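Local coordinates for putative alpha-L-fucosidase (Bacteroides thetaiotaomicron, PDB 3EYP), which probably hydrolyses alpha-L-fucosyl linkages and carries an F5/8 type C domain alongside its TIM-barrel catalytic domain, at residues Pro345-Met348 / Asn354-Phe357. Numbering follows the deposited sequence.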
loop_
_atom_site.group_PDB
_atom_site.type_symbol
_atom_site.label_atom_id
_atom_site.label_comp_id
_atom_site.label_asym_id
_atom_site.label_seq_id
_atom_site.Cartn_x
_atom_site.Cartn_y
_atom_site.Cartn_z
ATOM N N PRO A 345 18.907 23.386 -3.048
ATOM C CA PRO A 345 18.775 22.107 -3.744
ATOM C C PRO A 345 19.601 21.030 -3.132
ATOM O O PRO A 345 19.361 19.838 -3.354
ATOM C CB PRO A 345 19.272 22.403 -5.168
ATOM C CG PRO A 345 20.121 23.589 -5.057
ATOM C CD PRO A 345 19.651 24.377 -3.842
ATOM N N GLU A 346 20.576 21.441 -2.338
ATOM C CA GLU A 346 21.406 20.458 -1.634
ATOM C C GLU A 346 20.577 19.624 -0.636
ATOM O O GLU A 346 20.947 18.519 -0.262
ATOM C CB GLU A 346 22.577 21.116 -0.886
ATOM C CG GLU A 346 23.687 21.528 -1.822
ATOM C CD GLU A 346 23.483 22.923 -2.359
ATOM O OE1 GLU A 346 22.450 23.536 -1.980
ATOM O OE2 GLU A 346 24.357 23.392 -3.160
ATOM N N LYS A 347 19.449 20.169 -0.227
ATOM C CA LYS A 347 18.572 19.439 0.693
ATOM C C LYS A 347 18.088 18.085 0.130
ATOM O O LYS A 347 17.870 17.158 0.891
ATOM C CB LYS A 347 17.386 20.290 1.097
ATOM C CG LYS A 347 17.843 21.544 1.676
ATOM C CD LYS A 347 18.658 21.317 2.920
ATOM C CE LYS A 347 18.684 22.579 3.760
ATOM N NZ LYS A 347 19.845 23.404 3.400
ATOM N N MET A 348 17.966 17.991 -1.191
ATOM C CA MET A 348 17.419 16.787 -1.862
ATOM C C MET A 348 18.344 15.588 -1.661
ATOM O O MET A 348 18.017 14.403 -1.967
ATOM C CB MET A 348 17.229 17.037 -3.374
ATOM C CG MET A 348 16.019 17.998 -3.749
ATOM S SD MET A 348 15.653 18.199 -5.528
ATOM C CE MET A 348 16.628 19.662 -6.035
ATOM N N ASN A 354 12.965 15.631 7.059
ATOM C CA ASN A 354 12.124 16.847 7.061
ATOM C C ASN A 354 12.526 18.001 6.139
ATOM O O ASN A 354 11.745 18.912 5.903
ATOM C CB ASN A 354 12.034 17.387 8.473
ATOM C CG ASN A 354 11.342 16.416 9.424
ATOM O OD1 ASN A 354 11.809 16.217 10.568
ATOM N ND2 ASN A 354 10.242 15.787 8.960
ATOM N N THR A 355 13.747 17.979 5.637
ATOM C CA THR A 355 14.211 19.068 4.754
ATOM C C THR A 355 13.812 18.830 3.301
ATOM O O THR A 355 13.549 17.711 2.870
ATOM C CB THR A 355 15.704 19.220 4.807
ATOM O OG1 THR A 355 16.299 17.982 4.434
ATOM C CG2 THR A 355 16.137 19.571 6.235
ATOM N N TYR A 356 13.762 19.931 2.574
ATOM C CA TYR A 356 13.495 19.894 1.139
ATOM C C TYR A 356 13.982 21.098 0.386
ATOM O O TYR A 356 14.107 22.175 0.943
ATOM C CB TYR A 356 11.992 19.731 0.929
ATOM C CG TYR A 356 11.120 20.696 1.660
ATOM C CD1 TYR A 356 10.607 21.803 1.008
ATOM C CD2 TYR A 356 10.767 20.497 2.979
ATOM C CE1 TYR A 356 9.776 22.665 1.620
ATOM C CE2 TYR A 356 9.913 21.388 3.617
ATOM C CZ TYR A 356 9.449 22.480 2.912
ATOM O OH TYR A 356 8.623 23.399 3.468
ATOM N N PHE A 357 14.267 20.867 -0.896
ATOM C CA PHE A 357 14.360 21.928 -1.903
ATOM C C PHE A 357 13.002 22.578 -2.178
ATOM O O PHE A 357 11.982 21.898 -2.281
ATOM C CB PHE A 357 14.928 21.392 -3.215
ATOM C CG PHE A 357 14.797 22.357 -4.358
ATOM C CD1 PHE A 357 15.438 23.599 -4.313
ATOM C CD2 PHE A 357 13.972 22.063 -5.444
ATOM C CE1 PHE A 357 15.286 24.483 -5.341
ATOM C CE2 PHE A 357 13.804 22.934 -6.448
ATOM C CZ PHE A 357 14.459 24.157 -6.419
#
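P345 opens a short 3-10 turn whose buried face packs against F357, in the connection from strand 332-335 to strand 357-358, which F357 begins, of the F5/8 type C beta-sandwich. The turn is closed by a hydrogen bond from M348 N to P345 O (3.2 Å). P345 meets the F357 ring obliquely, its backbone N 3.7 Å from F357 CD1 and its CB at the same ring atom; the proline also packs on V333 and I368 of the facing sheet. The carbon chain of K347 from CB to CD lies on the neighbouring segment: CB rests on the Y356-F357 peptide, 3.6 Å from Y356 C, while the K347 and T355 side chains cross at about a right angle, K347 CD 4.1 Å from T355 CB. K347 NZ turns away to hydrogen-bond S344 OG and A341 O, and T355 OG1 hydrogen-bonds D350 OD2. M348 runs alongside F357, pointing the same way, with CG 3.6 Å from F357 CB. The bend at chi3 (-92°) turns its methyl back to the ring, placing M348 CE 3.6 Å from F357 CD2. Backbone hydrogen bonds between M348 and F451 and between F357 and I448 tie both segments to strand 447-454. Replacing F357 by alanine is likely to open a gap beside P345 and cost the M348 methyl its contact with this ring. The sulfur makes an oblique Met-aromatic contact, M348 SD lying 5.2 Å from the F357 ring centroid.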